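Local coordinates for conserved Archaeal protein (Sulfolobus acidocaldarius, PDB 4OPC) that uses a bound FAD to hydrogenate the double bonds of the isoprenoid chains in unsaturated archaeols during the biosynthesis of archaeal membrane lipids, at residues A[6-11]-A[28-33]; A[81-86]-A[362-367]; A[389-394]-A[409-414]. All coordinates share one frame; numbering follows the deposited sequence.

Interaction 1. Residues A[6-11]-A[28-33]; sequences KYDVLI and RGLKIL
The carbonyl oxygen of Lys-31 is gripped by two successive backbone amides. Asp-8 N approaches in the carbonyl plane at 2.8 Å from Lys-31 O. Val-9 N adds a weak second bond to the same oxygen. The Asp-8 carboxylate returns the favour. Its OD2 takes the amide hydrogen of Lys-31 on the anti side, 26° out of the carboxylate plane, in an almost straight bond, with Asp-8 OD2 and Lys-31 N 2.8 Å apart. CG of Asp-8 lies beside its own backbone N (chi1 -68°), and the side chain thus reaches the Lys-31 backbone. Both polar backbone atoms of Lys-31 are therefore engaged by Asp-8.

Farther on, the strands pair in parallel. Leu-33 N bonds to Val-9 O, and Ile-11 N bonds to Leu-33 O at 2.8 Å.

The Tyr-7 ring lies between two aliphatic groups. Lys-31 CE sits over one face, 3.8 Å from the ring centroid, and Leu-33 CB sits over the opposite face at 3.9 Å from that centroid. Both are CH-pi contacts, offset toward the rim. With CG anti to its backbone N (chi1 -170°), the extended Lys-31 chain is set along the ring, where its CG meets Tyr-7 CD2 and its CE comes over the face. The hydroxyl of Tyr-7 is hydrogen-bonded to Glu-116, which fixes the far end of the ring.

The two sheet faces carry different pairs. Leu-10 and Leu-33 lie side by side and point the same way, with CD1 of Leu-10 3.9 Å from CD2 of Leu-33. On the other face Val-9 CB meets CG1 of Ile-32, and Phe-320 and Ile-316 of helix 302-322 touch Val-9.

Strands 9-12 and 32-35, joined by helix 16-25, form the beta-alpha-beta unit of the Rossmann-type FAD-binding fold.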
ATOM      1  N   LYS A   6     -21.810 -21.573  -9.434  1.00 28.45           N
ATOM      2  CA  LYS A   6     -20.546 -22.225  -9.075  1.00 22.12           C
ATOM      3  C   LYS A   6     -19.365 -21.672  -9.863  1.00 23.84           C
ATOM      4  O   LYS A   6     -19.312 -21.812 -11.086  1.00 25.30           O
ATOM      5  CB  LYS A   6     -20.643 -23.734  -9.310  1.00 26.79           C
ATOM      6  CG  LYS A   6     -21.734 -24.418  -8.513  1.00 31.80           C
ATOM      7  CD  LYS A   6     -21.251 -24.823  -7.134  1.00 42.94           C
ATOM      8  CE  LYS A   6     -22.318 -25.624  -6.404  1.00 58.47           C
ATOM      9  NZ  LYS A   6     -22.815 -26.763  -7.228  1.00 62.48           N
ATOM     10  N   TYR A   7     -18.414 -21.070  -9.155  1.00 18.44           N
ATOM     11  CA  TYR A   7     -17.215 -20.506  -9.757  1.00 17.52           C
ATOM     12  C   TYR A   7     -15.974 -21.147  -9.151  1.00 18.77           C
ATOM     13  O   TYR A   7     -16.028 -21.745  -8.080  1.00 19.17           O
ATOM     14  CB  TYR A   7     -17.166 -18.980  -9.559  1.00 16.12           C
ATOM     15  CG  TYR A   7     -18.097 -18.245 -10.497  1.00 17.26           C
ATOM     16  CD1 TYR A   7     -19.455 -18.189 -10.249  1.00 21.09           C
ATOM     17  CD2 TYR A   7     -17.612 -17.621 -11.638  1.00 17.94           C
ATOM     18  CE1 TYR A   7     -20.320 -17.541 -11.118  1.00 23.64           C
ATOM     19  CE2 TYR A   7     -18.471 -16.971 -12.517  1.00 16.82           C
ATOM     20  CZ  TYR A   7     -19.816 -16.921 -12.244  1.00 19.13           C
ATOM     21  OH  TYR A   7     -20.691 -16.285 -13.106  1.00 23.85           O
ATOM     22  N   ASP A   8     -14.854 -21.046  -9.851  1.00 16.06           N
ATOM     23  CA  ASP A   8     -13.601 -21.511  -9.287  1.00 17.23           C
ATOM     24  C   ASP A   8     -13.070 -20.488  -8.295  1.00 15.64           C
ATOM     25  O   ASP A   8     -12.685 -20.845  -7.173  1.00 15.34           O
ATOM     26  CB  ASP A   8     -12.577 -21.753 -10.386  1.00 17.73           C
ATOM     27  CG  ASP A   8     -12.952 -22.919 -11.259  1.00 19.47           C
ATOM     28  OD1 ASP A   8     -13.453 -23.941 -10.723  1.00 21.90           O
ATOM     29  OD2 ASP A   8     -12.760 -22.822 -12.490  1.00 21.89           O
ATOM     30  N   VAL A   9     -13.055 -19.221  -8.711  1.00 13.57           N
ATOM     31  CA  VAL A   9     -12.514 -18.127  -7.907  1.00 12.49           C
ATOM     32  C   VAL A   9     -13.482 -16.951  -7.933  1.00 12.97           C
ATOM     33  O   VAL A   9     -14.027 -16.613  -8.998  1.00 14.53           O
ATOM     34  CB  VAL A   9     -11.144 -17.651  -8.469  1.00 14.46           C
ATOM     35  CG1 VAL A   9     -10.578 -16.509  -7.643  1.00 15.89           C
ATOM     36  CG2 VAL A   9     -10.163 -18.812  -8.521  1.00 17.58           C
ATOM     37  N   LEU A  10     -13.698 -16.329  -6.774  1.00 11.79           N
ATOM     38  CA  LEU A  10     -14.431 -15.072  -6.673  1.00 12.16           C
ATOM     39  C   LEU A  10     -13.493 -13.990  -6.156  1.00 10.69           C
ATOM     40  O   LEU A  10     -12.916 -14.139  -5.072  1.00 12.99           O
ATOM     41  CB  LEU A  10     -15.616 -15.221  -5.722  1.00 13.50           C
ATOM     42  CG  LEU A  10     -16.323 -13.928  -5.309  1.00 12.17           C
ATOM     43  CD1 LEU A  10     -16.996 -13.252  -6.504  1.00 14.25           C
ATOM     44  CD2 LEU A  10     -17.334 -14.226  -4.224  1.00 14.93           C
ATOM     45  N   ILE A  11     -13.344 -12.910  -6.921  1.00 10.58           N
ATOM     46  CA  ILE A  11     -12.491 -11.786  -6.515  1.00 11.02           C
ATOM     47  C   ILE A  11     -13.407 -10.660  -6.103  1.00 12.71           C
ATOM     48  O   ILE A  11     -14.285 -10.251  -6.872  1.00 12.08           O
ATOM     49  CB  ILE A  11     -11.559 -11.327  -7.655  1.00 12.81           C
ATOM     50  CG1 ILE A  11     -10.707 -12.502  -8.141  1.00 13.62           C
ATOM     51  CG2 ILE A  11     -10.675 -10.154  -7.194  1.00 12.36           C
ATOM     52  CD1 ILE A  11     -10.013 -12.253  -9.488  1.00 14.64           C
ATOM     53  N   ARG A  28      -6.415 -19.088 -18.386  1.00 19.67           N
ATOM     54  CA  ARG A  28      -6.017 -20.376 -17.830  1.00 21.18           C
ATOM     55  C   ARG A  28      -7.126 -21.423 -17.755  1.00 21.98           C
ATOM     56  O   ARG A  28      -6.894 -22.538 -17.294  1.00 28.03           O
ATOM     57  CB  ARG A  28      -5.359 -20.180 -16.470  1.00 19.99           C
ATOM     58  CG  ARG A  28      -3.969 -19.588 -16.616  1.00 22.71           C
ATOM     59  CD  ARG A  28      -3.364 -19.216 -15.290  1.00 35.17           C
ATOM     60  NE  ARG A  28      -2.025 -18.667 -15.479  1.00 49.83           N
ATOM     61  CZ  ARG A  28      -0.921 -19.400 -15.581  1.00 47.19           C
ATOM     62  NH1 ARG A  28      -0.984 -20.724 -15.501  1.00 49.89           N
ATOM     63  NH2 ARG A  28       0.249 -18.808 -15.756  1.00 38.95           N
ATOM     64  N   GLY A  29      -8.318 -21.074 -18.223  1.00 21.45           N
ATOM     65  CA  GLY A  29      -9.416 -22.024 -18.246  1.00 23.82           C
ATOM     66  C   GLY A  29     -10.184 -22.114 -16.936  1.00 23.91           C
ATOM     67  O   GLY A  29     -11.026 -22.998 -16.774  1.00 25.56           O
ATOM     68  N   LEU A  30      -9.892 -21.215 -16.000  1.00 20.08           N
ATOM     69  CA  LEU A  30     -10.646 -21.140 -14.753  1.00 18.16           C
ATOM     70  C   LEU A  30     -11.914 -20.319 -14.948  1.00 18.33           C
ATOM     71  O   LEU A  30     -11.979 -19.455 -15.821  1.00 21.97           O
ATOM     72  CB  LEU A  30      -9.804 -20.506 -13.644  1.00 19.57           C
ATOM     73  CG  LEU A  30      -8.590 -21.289 -13.136  1.00 21.35           C
ATOM     74  CD1 LEU A  30      -7.808 -20.433 -12.160  1.00 22.44           C
ATOM     75  CD2 LEU A  30      -9.004 -22.599 -12.479  1.00 24.93           C
ATOM     76  N   LYS A  31     -12.934 -20.614 -14.150  1.00 17.46           N
ATOM     77  CA  LYS A  31     -14.160 -19.819 -14.159  1.00 17.10           C
ATOM     78  C   LYS A  31     -14.059 -18.817 -13.015  1.00 16.94           C
ATOM     79  O   LYS A  31     -14.128 -19.189 -11.842  1.00 18.17           O
ATOM     80  CB  LYS A  31     -15.397 -20.705 -13.994  1.00 20.83           C
ATOM     81  CG  LYS A  31     -16.707 -19.967 -14.227  1.00 24.39           C
ATOM     82  CD  LYS A  31     -17.910 -20.880 -14.069  1.00 27.38           C
ATOM     83  CE  LYS A  31     -19.200 -20.096 -14.234  1.00 30.77           C
ATOM     84  NZ  LYS A  31     -19.272 -19.421 -15.564  1.00 33.20           N
ATOM     85  N   ILE A  32     -13.859 -17.551 -13.364  1.00 15.67           N
ATOM     86  CA  ILE A  32     -13.545 -16.506 -12.400  1.00 14.57           C
ATOM     87  C   ILE A  32     -14.570 -15.399 -12.486  1.00 15.76           C
ATOM     88  O   ILE A  32     -14.932 -14.968 -13.578  1.00 15.38           O
ATOM     89  CB  ILE A  32     -12.157 -15.903 -12.682  1.00 13.10           C
ATOM     90  CG1 ILE A  32     -11.088 -17.001 -12.702  1.00 17.04           C
ATOM     91  CG2 ILE A  32     -11.804 -14.818 -11.654  1.00 14.16           C
ATOM     92  CD1 ILE A  32      -9.782 -16.585 -13.362  1.00 18.69           C
ATOM     93  N   LEU A  33     -15.042 -14.955 -11.326  1.00 14.48           N
ATOM     94  CA  LEU A  33     -15.917 -13.797 -11.236  1.00 13.68           C
ATOM     95  C   LEU A  33     -15.249 -12.729 -10.392  1.00 13.26           C
ATOM     96  O   LEU A  33     -14.783 -13.012  -9.285  1.00 13.18           O
ATOM     97  CB  LEU A  33     -17.245 -14.179 -10.576  1.00 15.17           C
ATOM     98  CG  LEU A  33     -18.229 -13.029 -10.333  1.00 15.84           C
ATOM     99  CD1 LEU A  33     -18.649 -12.365 -11.641  1.00 18.30           C
ATOM    100  CD2 LEU A  33     -19.447 -13.514  -9.561  1.00 16.11           C
TER

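Interaction 2. Residues A[81-86]-A[362-367]; sequences SPDMQT and DINYGM
Asn-364 reaches from its helix into the 81-86 loop and accepts the amide hydrogen of Asp-83. OD1 of Asn-364 lies 2.9 Å from Asp-83 N, and the donor is tilted 22° from the amide carbonyl plane. The amide of Asn-364 also stacks on the carboxylate of Asp-83, with the two planes only 7° apart. CD of Pro-82 rests on CG2 of Ile-363 at 3.5 Å. Beside it the sulfur of Met-367 meets CA and CB of Ser-81, and a bend at chi3 (66°) brings its CE near Thr-86 O. CG2 of Thr-86 lies against the backbone O of Met-367, near the end of helix 360-368.

A second shell holds the carboxylate in place. Asp-83 OD1 accepts from Ser-81 OG at 2.8 Å and from Gln-85 N at 2.9 Å, and these donors come from opposite faces of its plane. The bond from Gln-85 N makes an Asx turn. Thr-86 N in turn donates to Ser-81 OG. A water donates to Asp-83 OD1 and to Asn-364 O and accepts from Thr-86 OG1, so it bridges loop and helix. An alanine in place of Asp-83 would probably leave the Gln-85 amide without its acceptor and the Asn-364 amide without its stacking partner.

Ser-81 to Met-84 form a type I turn. It lies in the loop between strands 70-80 and 87-97, and it docks this end of the large mixed sheet on helix 360-368. Met-367 also lies close to the bound lipid. Outside the contact, Pro-82 touches Asn-360 of the same helix, and Thr-86 touches its Lys-368.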
ATOM      1  N   SER A  81      13.432  18.982   3.172  1.00 15.44           N
ATOM      2  CA  SER A  81      13.439  19.139   4.622  1.00 14.46           C
ATOM      3  C   SER A  81      12.324  20.105   5.053  1.00 15.22           C
ATOM      4  O   SER A  81      11.844  20.908   4.248  1.00 14.26           O
ATOM      5  CB  SER A  81      14.791  19.693   5.062  1.00 14.25           C
ATOM      6  OG  SER A  81      14.976  20.993   4.528  1.00 14.37           O
ATOM      7  N   PRO A  82      11.910  20.037   6.325  1.00 14.52           N
ATOM      8  CA  PRO A  82      10.892  20.970   6.827  1.00 15.78           C
ATOM      9  C   PRO A  82      11.201  22.434   6.541  1.00 16.17           C
ATOM     10  O   PRO A  82      10.289  23.166   6.164  1.00 17.11           O
ATOM     11  CB  PRO A  82      10.877  20.685   8.326  1.00 16.41           C
ATOM     12  CG  PRO A  82      11.178  19.206   8.395  1.00 15.45           C
ATOM     13  CD  PRO A  82      12.181  18.950   7.282  1.00 15.36           C
ATOM     14  N   ASP A  83      12.454  22.855   6.703  1.00 15.69           N
ATOM     15  CA  ASP A  83      12.817  24.242   6.408  1.00 15.41           C
ATOM     16  C   ASP A  83      13.065  24.540   4.926  1.00 16.11           C
ATOM     17  O   ASP A  83      13.364  25.681   4.556  1.00 19.16           O
ATOM     18  CB  ASP A  83      13.995  24.714   7.286  1.00 16.57           C
ATOM     19  CG  ASP A  83      15.298  23.945   7.039  1.00 17.55           C
ATOM     20  OD1 ASP A  83      15.463  23.266   6.006  1.00 17.44           O
ATOM     21  OD2 ASP A  83      16.208  24.061   7.897  1.00 21.07           O
ATOM     22  N   MET A  84      12.926  23.504   4.104  1.00 16.16           N
ATOM     23  CA  MET A  84      13.107  23.569   2.654  0.52 18.04           C
ATOM     24  C   MET A  84      14.503  23.990   2.231  1.00 18.45           C
ATOM     25  O   MET A  84      14.748  24.296   1.064  1.00 18.62           O
ATOM     26  CB  MET A  84      12.051  24.456   2.001  0.52 26.16           C
ATOM     27  CG  MET A  84      10.657  23.886   2.113  0.52 23.11           C
ATOM     28  SD  MET A  84       9.493  24.887   1.190  0.52 21.53           S
ATOM     29  CE  MET A  84       7.969  24.038   1.549  0.52 19.10           C
ATOM     30  N   GLN A  85      15.436  23.971   3.181  1.00 15.13           N
ATOM     31  CA  GLN A  85      16.814  24.320   2.871  1.00 17.77           C
ATOM     32  C   GLN A  85      17.630  23.141   2.336  1.00 18.32           C
ATOM     33  O   GLN A  85      18.692  23.333   1.745  1.00 21.65           O
ATOM     34  CB  GLN A  85      17.500  24.969   4.080  1.00 20.16           C
ATOM     35  CG  GLN A  85      16.839  26.282   4.513  1.00 18.91           C
ATOM     36  CD  GLN A  85      17.525  26.911   5.702  1.00 21.16           C
ATOM     37  OE1 GLN A  85      18.707  26.677   5.939  1.00 25.19           O
ATOM     38  NE2 GLN A  85      16.781  27.701   6.462  1.00 28.10           N
ATOM     39  N   THR A  86      17.147  21.923   2.540  1.00 17.17           N
ATOM     40  CA  THR A  86      17.857  20.769   2.017  1.00 17.33           C
ATOM     41  C   THR A  86      16.916  19.891   1.198  1.00 15.76           C
ATOM     42  O   THR A  86      15.871  19.460   1.686  1.00 17.39           O
ATOM     43  CB  THR A  86      18.488  19.920   3.142  1.00 17.04           C
ATOM     44  OG1 THR A  86      19.289  20.753   3.992  1.00 18.46           O
ATOM     45  CG2 THR A  86      19.357  18.833   2.542  1.00 20.14           C
ATOM     46  N   ASP A 362      15.113  17.887  14.153  1.00 15.39           N
ATOM     47  CA  ASP A 362      15.865  16.650  13.897  1.00 15.93           C
ATOM     48  C   ASP A 362      16.032  16.385  12.404  1.00 16.86           C
ATOM     49  O   ASP A 362      17.125  16.031  11.944  1.00 18.19           O
ATOM     50  CB  ASP A 362      15.163  15.429  14.480  1.00 16.86           C
ATOM     51  CG  ASP A 362      15.154  15.395  15.984  1.00 16.70           C
ATOM     52  OD1 ASP A 362      16.071  15.948  16.620  1.00 17.34           O
ATOM     53  OD2 ASP A 362      14.234  14.747  16.526  1.00 18.81           O
ATOM     54  N   ILE A 363      14.942  16.526  11.662  1.00 17.32           N
ATOM     55  CA  ILE A 363      14.956  16.242  10.234  1.00 14.94           C
ATOM     56  C   ILE A 363      15.778  17.287   9.477  1.00 18.88           C
ATOM     57  O   ILE A 363      16.599  16.940   8.621  1.00 18.46           O
ATOM     58  CB  ILE A 363      13.536  16.150   9.694  1.00 16.06           C
ATOM     59  CG1 ILE A 363      12.781  15.066  10.473  1.00 17.30           C
ATOM     60  CG2 ILE A 363      13.554  15.839   8.190  1.00 17.91           C
ATOM     61  CD1 ILE A 363      11.260  15.146  10.370  1.00 21.47           C
ATOM     62  N   ASN A 364      15.587  18.563   9.807  1.00 15.99           N
ATOM     63  CA  ASN A 364      16.405  19.615   9.213  1.00 15.88           C
ATOM     64  C   ASN A 364      17.896  19.372   9.425  1.00 17.08           C
ATOM     65  O   ASN A 364      18.697  19.519   8.500  1.00 19.46           O
ATOM     66  CB  ASN A 364      16.042  20.985   9.791  1.00 16.18           C
ATOM     67  CG  ASN A 364      14.708  21.494   9.279  1.00 17.37           C
ATOM     68  OD1 ASN A 364      14.303  21.182   8.155  1.00 17.14           O
ATOM     69  ND2 ASN A 364      14.024  22.285  10.088  1.00 19.93           N
ATOM     70  N   TYR A 365      18.263  19.029  10.656  1.00 16.04           N
ATOM     71  CA  TYR A 365      19.658  18.803  11.005  1.00 16.78           C
ATOM     72  C   TYR A 365      20.221  17.588  10.283  1.00 17.28           C
ATOM     73  O   TYR A 365      21.299  17.659   9.688  1.00 20.30           O
ATOM     74  CB  TYR A 365      19.766  18.609  12.512  1.00 18.14           C
ATOM     75  CG  TYR A 365      21.172  18.477  13.020  1.00 19.30           C
ATOM     76  CD1 TYR A 365      21.950  19.601  13.247  1.00 19.68           C
ATOM     77  CD2 TYR A 365      21.719  17.228  13.290  1.00 20.57           C
ATOM     78  CE1 TYR A 365      23.246  19.490  13.734  1.00 22.20           C
ATOM     79  CE2 TYR A 365      23.009  17.107  13.774  1.00 24.83           C
ATOM     80  CZ  TYR A 365      23.762  18.235  13.986  1.00 21.48           C
ATOM     81  OH  TYR A 365      25.046  18.118  14.470  1.00 25.94           O
ATOM     82  N   GLY A 366      19.498  16.476  10.346  1.00 19.14           N
ATOM     83  CA  GLY A 366      19.945  15.236   9.740  1.00 20.73           C
ATOM     84  C   GLY A 366      20.096  15.354   8.233  1.00 21.32           C
ATOM     85  O   GLY A 366      21.059  14.852   7.661  1.00 24.45           O
ATOM     86  N   MET A 367      19.160  16.037   7.583  1.00 17.67           N
ATOM     87  CA  MET A 367      19.259  16.226   6.138  1.00 17.19           C
ATOM     88  C   MET A 367      20.389  17.182   5.767  1.00 21.75           C
ATOM     89  O   MET A 367      21.173  16.901   4.856  1.00 21.68           O
ATOM     90  CB  MET A 367      17.929  16.692   5.559  1.00 16.69           C
ATOM     91  CG  MET A 367      16.868  15.605   5.623  1.00 19.50           C
ATOM     92  SD  MET A 367      15.327  16.004   4.778  1.00 18.89           S
ATOM     93  CE  MET A 367      15.895  16.067   3.079  1.00 21.15           C
TER
HETATM   94  O   HOH W   1      17.823  21.409   6.136  1.00 20.16           O

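Interaction 3. Residues A[389-394]-A[409-414]; sequences SVADKA and KLKAVA
Ala-391 and Lys-411 bring the two backbones closest, with CA atoms 5.3 Å apart, where the short helical segments run nearly antiparallel at 172° with axes 9.1 Å apart. The methyl of Ala-391 points at the opposing helix and carries the middle of the contact. Its CB lies 4.0 Å from Lys-411 CD and near the CA of the same lysine. It also meets the methyl of Ala-414, at 4.2 Å between the two CB atoms. One turn later, Ala-394 CB touches the CD2 branch of Leu-410 at 3.6 Å. CG of Leu-410 is anti to its backbone N (chi1 -178°), and this carries the branched end across to Ala-394.

This is an antiparallel pair of helices, 388-397 and 410-425, joined by a connection of about a dozen residues. Three alanines, Ala-391, Ala-394 and Ala-414, line the interface. Leu-410 also packs on Met-395 of the first helix and on Phe-354 of helix 332-357, and its side chain lies about 5 Å from the bound lipid.

A salt bridge spans the more exposed margin. NZ of Lys-411 meets OD1 of Asp-392 at 3.1 Å, on the syn side and 16° out of the carboxylate plane. A bend at chi2 lays the lysine CD against Ala-391, and a second at chi4 turns NZ to Asp-392. The aliphatic part of the same side chain thus packs while its tip pairs with the opposite charge. Lys-411 also touches Leu-388, and Ala-414 touches both Leu-388 and Leu-386.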
ATOM      1  N   SER A 389      26.724  -0.428   9.544  1.00 32.53           N
ATOM      2  CA  SER A 389      27.804   0.446   9.090  1.00 32.91           C
ATOM      3  C   SER A 389      27.353   1.880   8.801  1.00 40.13           C
ATOM      4  O   SER A 389      27.934   2.833   9.315  1.00 36.47           O
ATOM      5  CB  SER A 389      28.448  -0.137   7.835  1.00 43.33           C
ATOM      6  OG  SER A 389      29.271   0.825   7.200  1.00 64.81           O
ATOM      7  N   VAL A 390      26.334   2.025   7.956  1.00 32.17           N
ATOM      8  CA  VAL A 390      25.772   3.329   7.609  1.00 30.09           C
ATOM      9  C   VAL A 390      25.252   4.022   8.865  1.00 25.52           C
ATOM     10  O   VAL A 390      25.352   5.247   9.016  1.00 24.39           O
ATOM     11  CB  VAL A 390      24.629   3.175   6.564  1.00 26.83           C
ATOM     12  CG1 VAL A 390      23.870   4.487   6.366  1.00 24.79           C
ATOM     13  CG2 VAL A 390      25.190   2.673   5.244  1.00 33.14           C
ATOM     14  N   ALA A 391      24.710   3.223   9.776  1.00 25.46           N
ATOM     15  CA  ALA A 391      24.264   3.732  11.063  1.00 24.85           C
ATOM     16  C   ALA A 391      25.441   4.309  11.851  1.00 25.41           C
ATOM     17  O   ALA A 391      25.318   5.382  12.439  1.00 26.06           O
ATOM     18  CB  ALA A 391      23.563   2.638  11.860  1.00 32.46           C
ATOM     19  N   ASP A 392      26.579   3.615  11.838  1.00 27.71           N
ATOM     20  CA  ASP A 392      27.759   4.086  12.560  1.00 27.65           C
ATOM     21  C   ASP A 392      28.244   5.427  12.021  1.00 35.79           C
ATOM     22  O   ASP A 392      28.563   6.332  12.787  1.00 26.77           O
ATOM     23  CB  ASP A 392      28.888   3.051  12.510  1.00 30.31           C
ATOM     24  CG  ASP A 392      28.658   1.885  13.460  1.00 35.32           C
ATOM     25  OD1 ASP A 392      27.830   2.017  14.388  1.00 36.38           O
ATOM     26  OD2 ASP A 392      29.313   0.836  13.280  1.00 42.60           O
ATOM     27  N   LYS A 393      28.288   5.552  10.698  1.00 27.19           N
ATOM     28  CA  LYS A 393      28.675   6.806  10.059  1.00 26.79           C
ATOM     29  C   LYS A 393      27.723   7.933  10.445  1.00 24.58           C
ATOM     30  O   LYS A 393      28.151   9.054  10.734  1.00 25.53           O
ATOM     31  CB  LYS A 393      28.729   6.635   8.535  1.00 28.36           C
ATOM     32  CG  LYS A 393      28.940   7.922   7.759  1.00 35.28           C
ATOM     33  CD  LYS A 393      30.244   8.605   8.133  1.00 42.16           C
ATOM     34  CE  LYS A 393      30.447   9.871   7.315  1.00 56.42           C
ATOM     35  NZ  LYS A 393      30.536   9.575   5.857  1.00 57.55           N
ATOM     36  N   ALA A 394      26.430   7.625  10.443  1.00 23.24           N
ATOM     37  CA  ALA A 394      25.404   8.582  10.844  1.00 21.38           C
ATOM     38  C   ALA A 394      25.650   9.095  12.263  1.00 23.14           C
ATOM     39  O   ALA A 394      25.528  10.294  12.540  1.00 23.38           O
ATOM     40  CB  ALA A 394      24.040   7.936  10.754  1.00 20.49           C
ATOM     41  N   LYS A 409      19.210   7.394  18.521  1.00 19.89           N
ATOM     42  CA  LYS A 409      18.730   6.017  18.603  1.00 23.65           C
ATOM     43  C   LYS A 409      18.807   5.288  17.277  1.00 25.79           C
ATOM     44  O   LYS A 409      18.317   4.165  17.164  1.00 23.37           O
ATOM     45  CB  LYS A 409      17.299   5.978  19.132  1.00 24.64           C
ATOM     46  CG  LYS A 409      17.233   6.248  20.632  1.00 29.23           C
ATOM     47  CD  LYS A 409      15.805   6.389  21.102  1.00 29.83           C
ATOM     48  CE  LYS A 409      15.726   6.507  22.612  1.00 31.40           C
ATOM     49  NZ  LYS A 409      16.174   5.257  23.297  1.00 26.93           N
ATOM     50  N   LEU A 410      19.436   5.904  16.280  1.00 19.23           N
ATOM     51  CA  LEU A 410      19.375   5.352  14.926  1.00 19.54           C
ATOM     52  C   LEU A 410      20.048   3.980  14.843  1.00 20.09           C
ATOM     53  O   LEU A 410      19.596   3.106  14.092  1.00 20.38           O
ATOM     54  CB  LEU A 410      20.002   6.310  13.915  1.00 20.93           C
ATOM     55  CG  LEU A 410      19.927   5.815  12.465  1.00 20.69           C
ATOM     56  CD1 LEU A 410      18.469   5.703  12.042  1.00 22.79           C
ATOM     57  CD2 LEU A 410      20.704   6.721  11.525  1.00 31.17           C
ATOM     58  N   LYS A 411      21.125   3.785  15.594  1.00 23.02           N
ATOM     59  CA  LYS A 411      21.796   2.495  15.602  1.00 24.22           C
ATOM     60  C   LYS A 411      20.878   1.399  16.117  1.00 23.58           C
ATOM     61  O   LYS A 411      20.794   0.317  15.532  1.00 24.73           O
ATOM     62  CB  LYS A 411      23.049   2.553  16.469  1.00 26.34           C
ATOM     63  CG  LYS A 411      23.749   1.215  16.599  1.00 31.94           C
ATOM     64  CD  LYS A 411      24.164   0.682  15.239  1.00 44.59           C
ATOM     65  CE  LYS A 411      25.083  -0.522  15.373  1.00 48.36           C
ATOM     66  NZ  LYS A 411      26.378  -0.155  16.015  1.00 45.07           N
ATOM     67  N   ALA A 412      20.180   1.680  17.210  1.00 22.83           N
ATOM     68  CA  ALA A 412      19.224   0.724  17.764  1.00 24.12           C
ATOM     69  C   ALA A 412      18.072   0.461  16.793  1.00 21.23           C
ATOM     70  O   ALA A 412      17.565  -0.657  16.707  1.00 23.88           O
ATOM     71  CB  ALA A 412      18.684   1.224  19.090  1.00 26.59           C
ATOM     72  N   VAL A 413      17.647   1.497  16.078  1.00 16.80           N
ATOM     73  CA  VAL A 413      16.601   1.354  15.083  1.00 16.98           C
ATOM     74  C   VAL A 413      17.062   0.375  14.005  1.00 16.31           C
ATOM     75  O   VAL A 413      16.320  -0.543  13.634  1.00 16.94           O
ATOM     76  CB  VAL A 413      16.248   2.710  14.466  1.00 16.31           C
ATOM     77  CG1 VAL A 413      15.294   2.526  13.317  1.00 17.09           C
ATOM     78  CG2 VAL A 413      15.618   3.604  15.518  1.00 19.05           C
ATOM     79  N   ALA A 414      18.289   0.553  13.528  1.00 18.05           N
ATOM     80  CA  ALA A 414      18.851  -0.354  12.528  1.00 18.85           C
ATOM     81  C   ALA A 414      18.912  -1.795  13.027  1.00 23.81           C
ATOM     82  O   ALA A 414      18.660  -2.731  12.263  1.00 22.13           O
ATOM     83  CB  ALA A 414      20.224   0.125  12.086  1.00 22.18           C
TER

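In the fold
Interaction 1 comes first along the chain. It closes the short loop through helix 16-25 and sets the first beta-alpha-beta unit of the FAD-binding part. Interaction 2 opens after it and closes a far longer loop, from the 81-86 loop to helix 360-368. That joins the large mixed sheet to the C-terminal helices. Interaction 3 follows and closes a short loop between helices 388-397 and 410-425. The three run in series; none nests in or crosses another. Interactions 2 and 3 share one side of the chain's centre, with centres about 18 Å apart. Interaction 1 lies on the opposite side, its centre about 52 Å from that of interaction 2.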